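Amuc_1102 (Akkermansia muciniphila, PDB 7DSZ) is of unknown function but adopts an immunoglobulin-like fold related to archaeal type IV pilus proteins and probably has a type IV pilus-related role. Local coordinates at residues V98-S112 with F188-N200. Residues are numbered along the deposited sequence; the frame is centred on the assembly and turned at random.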
loop_
_atom_site.group_PDB
_atom_site.type_symbol
_atom_site.label_atom_id
_atom_site.label_comp_id
_atom_site.label_asym_id
_atom_site.label_seq_id
_atom_site.Cartn_x
_atom_site.Cartn_y
_atom_site.Cartn_z
ATOM N N VAL C 98 2.002 -15.010 1.260
ATOM C CA VAL C 98 2.949 -14.071 0.662
ATOM C C VAL C 98 3.405 -14.672 -0.657
ATOM O O VAL C 98 4.011 -15.751 -0.670
ATOM C CB VAL C 98 4.150 -13.797 1.583
ATOM C CG1 VAL C 98 5.079 -12.751 0.975
ATOM C CG2 VAL C 98 3.683 -13.350 2.974
ATOM N N LYS C 99 3.119 -13.990 -1.769
ATOM C CA LYS C 99 3.565 -14.457 -3.080
ATOM C C LYS C 99 4.817 -13.674 -3.447
ATOM O O LYS C 99 4.764 -12.451 -3.603
ATOM C CB LYS C 99 2.478 -14.283 -4.140
ATOM C CG LYS C 99 2.877 -14.852 -5.509
ATOM C CD LYS C 99 1.737 -14.724 -6.516
ATOM C CE LYS C 99 2.160 -15.195 -7.908
ATOM N NZ LYS C 99 1.403 -16.404 -8.380
ATOM N N TYR C 100 5.941 -14.372 -3.546
ATOM C CA TYR C 100 7.200 -13.762 -3.949
ATOM C C TYR C 100 7.347 -13.911 -5.449
ATOM O O TYR C 100 6.931 -14.922 -6.011
ATOM C CB TYR C 100 8.381 -14.436 -3.247
ATOM C CG TYR C 100 8.433 -14.131 -1.791
ATOM C CD1 TYR C 100 8.873 -12.890 -1.341
ATOM C CD2 TYR C 100 8.006 -15.067 -0.856
ATOM C CE1 TYR C 100 8.918 -12.602 0.010
ATOM C CE2 TYR C 100 8.055 -14.786 0.499
ATOM C CZ TYR C 100 8.503 -13.559 0.917
ATOM O OH TYR C 100 8.547 -13.268 2.256
ATOM N N VAL C 101 7.934 -12.904 -6.098
ATOM C CA VAL C 101 8.165 -12.972 -7.535
ATOM C C VAL C 101 9.651 -12.794 -7.802
ATOM O O VAL C 101 10.382 -12.199 -7.003
ATOM C CB VAL C 101 7.338 -11.925 -8.317
ATOM C CG1 VAL C 101 5.861 -12.302 -8.293
ATOM C CG2 VAL C 101 7.552 -10.540 -7.723
ATOM N N ASN C 102 10.098 -13.358 -8.927
ATOM C CA ASN C 102 11.511 -13.355 -9.304
ATOM C C ASN C 102 12.360 -13.976 -8.199
ATOM O O ASN C 102 13.192 -13.317 -7.582
ATOM C CB ASN C 102 12.016 -11.934 -9.596
ATOM C CG ASN C 102 11.292 -11.265 -10.732
ATOM O OD1 ASN C 102 10.844 -11.907 -11.685
ATOM N ND2 ASN C 102 11.154 -9.945 -10.627
ATOM N N VAL C 103 12.122 -15.251 -7.924
ATOM C CA VAL C 103 12.822 -15.948 -6.855
ATOM C C VAL C 103 14.084 -16.552 -7.463
ATOM O O VAL C 103 13.975 -17.347 -8.420
ATOM C CB VAL C 103 11.939 -17.015 -6.196
ATOM C CG1 VAL C 103 12.682 -17.656 -5.038
ATOM C CG2 VAL C 103 10.645 -16.367 -5.676
ATOM N N PRO C 104 15.269 -16.161 -7.007
ATOM C CA PRO C 104 16.504 -16.674 -7.605
ATOM C C PRO C 104 16.684 -18.137 -7.249
ATOM O O PRO C 104 16.220 -18.601 -6.207
ATOM C CB PRO C 104 17.593 -15.808 -6.964
ATOM C CG PRO C 104 17.050 -15.468 -5.631
ATOM C CD PRO C 104 15.539 -15.300 -5.840
ATOM N N VAL C 105 17.345 -18.863 -8.144
ATOM C CA VAL C 105 17.652 -20.277 -7.950
ATOM C C VAL C 105 19.100 -20.396 -7.493
ATOM O O VAL C 105 19.979 -19.667 -7.978
ATOM C CB VAL C 105 17.401 -21.073 -9.250
ATOM C CG1 VAL C 105 17.760 -22.532 -9.070
ATOM C CG2 VAL C 105 15.944 -20.945 -9.690
ATOM N N GLY C 106 19.354 -21.281 -6.529
ATOM C CA GLY C 106 20.712 -21.513 -6.071
ATOM C C GLY C 106 21.261 -20.474 -5.120
ATOM O O GLY C 106 22.480 -20.375 -4.964
ATOM N N GLU C 107 20.401 -19.706 -4.461
ATOM C CA GLU C 107 20.830 -18.569 -3.659
ATOM C C GLU C 107 20.102 -18.572 -2.322
ATOM O O GLU C 107 18.874 -18.689 -2.287
ATOM C CB GLU C 107 20.550 -17.278 -4.428
ATOM C CG GLU C 107 21.054 -16.018 -3.807
ATOM C CD GLU C 107 20.890 -14.839 -4.754
ATOM O OE1 GLU C 107 21.220 -14.994 -5.952
ATOM O OE2 GLU C 107 20.426 -13.771 -4.301
ATOM N N ASN C 108 20.850 -18.455 -1.228
ATOM C CA ASN C 108 20.213 -18.372 0.079
ATOM C C ASN C 108 19.447 -17.065 0.173
ATOM O O ASN C 108 19.963 -16.001 -0.187
ATOM C CB ASN C 108 21.244 -18.465 1.195
ATOM C CG ASN C 108 21.909 -19.820 1.247
ATOM O OD1 ASN C 108 21.258 -20.827 1.513
ATOM N ND2 ASN C 108 23.210 -19.851 0.987
ATOM N N THR C 109 18.203 -17.146 0.627
ATOM C CA THR C 109 17.391 -15.949 0.792
ATOM C C THR C 109 16.439 -16.197 1.960
ATOM O O THR C 109 16.614 -17.148 2.729
ATOM C CB THR C 109 16.697 -15.597 -0.535
ATOM O OG1 THR C 109 15.967 -14.370 -0.399
ATOM C CG2 THR C 109 15.765 -16.715 -0.986
ATOM N N TYR C 110 15.465 -15.305 2.142
ATOM C CA TYR C 110 14.585 -15.362 3.301
ATOM C C TYR C 110 13.159 -15.029 2.903
ATOM O O TYR C 110 12.923 -14.236 1.990
ATOM C CB TYR C 110 14.985 -14.354 4.387
ATOM C CG TYR C 110 15.907 -14.882 5.455
ATOM C CD1 TYR C 110 15.392 -15.440 6.625
ATOM C CD2 TYR C 110 17.292 -14.780 5.316
ATOM C CE1 TYR C 110 16.234 -15.918 7.626
ATOM C CE2 TYR C 110 18.145 -15.260 6.312
ATOM C CZ TYR C 110 17.604 -15.810 7.463
ATOM O OH TYR C 110 18.426 -16.266 8.473
ATOM N N ALA C 111 12.211 -15.614 3.636
ATOM C CA ALA C 111 10.814 -15.187 3.628
ATOM C C ALA C 111 10.449 -14.676 5.023
ATOM O O ALA C 111 11.100 -15.015 6.017
ATOM C CB ALA C 111 9.885 -16.331 3.204
ATOM N N SER C 112 9.406 -13.847 5.111
ATOM C CA SER C 112 9.068 -13.299 6.419
ATOM C C SER C 112 7.595 -12.899 6.485
ATOM O O SER C 112 6.931 -12.705 5.462
ATOM C CB SER C 112 9.953 -12.086 6.766
ATOM O OG SER C 112 9.748 -11.013 5.849
ATOM N N PHE C 188 13.688 -1.434 3.896
ATOM C CA PHE C 188 14.942 -1.786 4.553
ATOM C C PHE C 188 15.278 -3.255 4.344
ATOM O O PHE C 188 14.407 -4.073 4.062
ATOM C CB PHE C 188 14.852 -1.466 6.039
ATOM C CG PHE C 188 14.727 0.009 6.306
ATOM C CD1 PHE C 188 15.864 0.812 6.295
ATOM C CD2 PHE C 188 13.494 0.596 6.498
ATOM C CE1 PHE C 188 15.769 2.176 6.520
ATOM C CE2 PHE C 188 13.390 1.976 6.710
ATOM C CZ PHE C 188 14.543 2.754 6.724
ATOM N N TRP C 189 16.572 -3.579 4.480
ATOM C CA TRP C 189 17.058 -4.939 4.238
ATOM C C TRP C 189 16.519 -5.482 2.923
ATOM O O TRP C 189 16.090 -6.636 2.830
ATOM C CB TRP C 189 16.678 -5.885 5.378
ATOM C CG TRP C 189 17.283 -5.593 6.718
ATOM C CD1 TRP C 189 18.111 -4.553 7.066
ATOM C CD2 TRP C 189 17.118 -6.391 7.890
ATOM N NE1 TRP C 189 18.445 -4.656 8.408
ATOM C CE2 TRP C 189 17.841 -5.775 8.927
ATOM C CE3 TRP C 189 16.399 -7.563 8.164
ATOM C CZ2 TRP C 189 17.872 -6.293 10.215
ATOM C CZ3 TRP C 189 16.440 -8.085 9.452
ATOM C CH2 TRP C 189 17.174 -7.448 10.456
ATOM N N TYR C 190 16.552 -4.648 1.883
ATOM C CA TYR C 190 15.800 -4.979 0.685
ATOM C C TYR C 190 16.345 -6.241 0.021
ATOM O O TYR C 190 15.566 -7.078 -0.458
ATOM C CB TYR C 190 15.789 -3.796 -0.290
ATOM C CG TYR C 190 14.932 -4.097 -1.503
ATOM C CD1 TYR C 190 13.545 -3.926 -1.455
ATOM C CD2 TYR C 190 15.497 -4.594 -2.684
ATOM C CE1 TYR C 190 12.737 -4.223 -2.557
ATOM C CE2 TYR C 190 14.701 -4.895 -3.797
ATOM C CZ TYR C 190 13.320 -4.700 -3.726
ATOM O OH TYR C 190 12.498 -5.009 -4.797
ATOM N N ASP C 191 17.668 -6.431 0.048
ATOM C CA ASP C 191 18.288 -7.576 -0.621
ATOM C C ASP C 191 18.134 -8.898 0.117
ATOM O O ASP C 191 18.563 -9.931 -0.416
ATOM C CB ASP C 191 19.776 -7.312 -0.828
ATOM C CG ASP C 191 20.017 -6.344 -1.943
ATOM O OD1 ASP C 191 19.055 -6.141 -2.719
ATOM O OD2 ASP C 191 21.133 -5.796 -2.045
ATOM N N ARG C 192 17.584 -8.896 1.333
ATOM C CA ARG C 192 17.507 -10.120 2.126
ATOM C C ARG C 192 16.388 -11.047 1.662
ATOM O O ARG C 192 16.445 -12.259 1.928
ATOM C CB ARG C 192 17.330 -9.744 3.607
ATOM C CG ARG C 192 17.088 -10.910 4.580
ATOM C CD ARG C 192 17.043 -10.374 6.015
ATOM N NE ARG C 192 16.649 -11.370 7.009
ATOM C CZ ARG C 192 17.521 -12.068 7.730
ATOM N NH1 ARG C 192 18.831 -11.874 7.549
ATOM N NH2 ARG C 192 17.098 -12.950 8.630
ATOM N N TYR C 193 15.385 -10.513 0.970
ATOM C CA TYR C 193 14.170 -11.223 0.614
ATOM C C TYR C 193 13.862 -11.004 -0.858
ATOM O O TYR C 193 14.250 -9.982 -1.435
ATOM C CB TYR C 193 12.972 -10.706 1.424
ATOM C CG TYR C 193 13.212 -10.456 2.896
ATOM C CD1 TYR C 193 13.701 -9.230 3.341
ATOM C CD2 TYR C 193 12.899 -11.431 3.846
ATOM C CE1 TYR C 193 13.888 -8.992 4.692
ATOM C CE2 TYR C 193 13.096 -11.199 5.204
ATOM C CZ TYR C 193 13.577 -9.970 5.605
ATOM O OH TYR C 193 13.789 -9.685 6.932
ATOM N N PRO C 194 13.113 -11.904 -1.483
ATOM C CA PRO C 194 12.631 -11.612 -2.838
ATOM C C PRO C 194 11.577 -10.511 -2.825
ATOM O O PRO C 194 11.024 -10.126 -1.788
ATOM C CB PRO C 194 12.029 -12.941 -3.315
ATOM C CG PRO C 194 12.418 -13.975 -2.266
ATOM C CD PRO C 194 12.612 -13.202 -0.997
ATOM N N GLU C 195 11.300 -10.006 -4.026
ATOM C CA GLU C 195 10.210 -9.062 -4.238
ATOM C C GLU C 195 8.868 -9.705 -3.900
ATOM O O GLU C 195 8.645 -10.886 -4.173
ATOM C CB GLU C 195 10.222 -8.605 -5.703
ATOM C CG GLU C 195 9.115 -7.640 -6.099
ATOM C CD GLU C 195 9.176 -7.258 -7.579
ATOM O OE1 GLU C 195 10.136 -7.665 -8.267
ATOM O OE2 GLU C 195 8.272 -6.531 -8.029
ATOM N N ILE C 196 7.953 -8.917 -3.334
ATOM C CA ILE C 196 6.601 -9.392 -3.011
ATOM C C ILE C 196 5.624 -8.929 -4.077
ATOM O O ILE C 196 5.572 -7.738 -4.398
ATOM C CB ILE C 196 6.148 -8.884 -1.636
ATOM C CG1 ILE C 196 7.094 -9.404 -0.550
ATOM C CG2 ILE C 196 4.658 -9.255 -1.387
ATOM C CD1 ILE C 196 6.869 -8.752 0.812
ATOM N N MET C 197 4.800 -9.851 -4.572
ATOM C CA MET C 197 3.766 -9.477 -5.528
ATOM C C MET C 197 2.683 -8.648 -4.833
ATOM O O MET C 197 2.149 -9.055 -3.796
ATOM C CB MET C 197 3.152 -10.719 -6.167
ATOM C CG MET C 197 2.099 -10.370 -7.188
ATOM S SD MET C 197 2.895 -9.878 -8.727
ATOM C CE MET C 197 2.681 -11.414 -9.638
ATOM N N ARG C 198 2.392 -7.474 -5.395
ATOM C CA ARG C 198 1.412 -6.542 -4.834
ATOM C C ARG C 198 -0.008 -7.086 -5.014
ATOM O O ARG C 198 -0.248 -7.955 -5.856
ATOM C CB ARG C 198 1.530 -5.166 -5.508
ATOM C CG ARG C 198 2.816 -4.381 -5.213
ATOM C CD ARG C 198 2.721 -3.499 -3.962
ATOM N NE ARG C 198 4.052 -3.070 -3.535
ATOM C CZ ARG C 198 4.296 -2.236 -2.525
ATOM N NH1 ARG C 198 3.295 -1.714 -1.831
ATOM N NH2 ARG C 198 5.547 -1.922 -2.204
ATOM N N PRO C 199 -0.974 -6.577 -4.241
ATOM C CA PRO C 199 -2.334 -7.132 -4.320
ATOM C C PRO C 199 -2.948 -6.909 -5.696
ATOM O O PRO C 199 -2.711 -5.889 -6.350
ATOM C CB PRO C 199 -3.097 -6.367 -3.227
ATOM C CG PRO C 199 -2.038 -5.811 -2.314
ATOM C CD PRO C 199 -0.867 -5.528 -3.206
ATOM N N ASN C 200 -3.734 -7.887 -6.137
ATOM C CA ASN C 200 -4.330 -7.843 -7.469
ATOM C C ASN C 200 -5.814 -7.493 -7.394
ATOM O O ASN C 200 -6.191 -6.437 -6.880
ATOM C CB ASN C 200 -4.136 -9.182 -8.185
ATOM C CG ASN C 200 -3.650 -9.016 -9.617
ATOM O OD1 ASN C 200 -2.964 -8.045 -9.948
ATOM N ND2 ASN C 200 -4.005 -9.969 -10.474
HETATM O O HOH W 1 1.749 -11.428 -1.876
HETATM O O HOH W 2 12.924 -10.963 -6.137
HETATM O O HOH W 3 18.394 -12.538 -0.795
#
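In the immunoglobulin-like fold of this protein, the C-terminal segment 188-200 bridges two sheets, pairing antiparallel with strand 91-104 around Tyr100 and Ile196 and also touching strand 109-115. Two backbone bonds fix the pairing, Met197 N to Lys99 O (2.8 Å) and Val101 N to Glu195 O (2.9 Å). On one face, Tyr100 and Ile196 lie side by side, CE1 3.7 Å from CG1; on the other, Glu195 runs extended past Val101 CG2 to Ser116 of the second subunit. Pro194 CB meets Tyr100 CD1. Met197 bends at chi2 and chi3 (79° and 101°), bringing its CE to 3.6 Å from Val101 CG1. Where the chain meets strand 109-115, the guanidinium of Arg192 lies flat on one face of the Tyr110 ring, a cation-pi stack with CZ 3.6 Å from the ring centroid and planes 19° apart. The edge of the Tyr193 ring meets the Tyr110 carbonyl, CD2 3.4 Å from O. With Tyr110 cut back to an alanine, that guanidinium would probably lose its aromatic platform and be freer to turn, though still tethered by Glu55. Backbone pairing thus sets the register, while a cation stacked on a ring and also paired with a carboxylate fastens the tail to the sheet of strands 50-63 and 109-115.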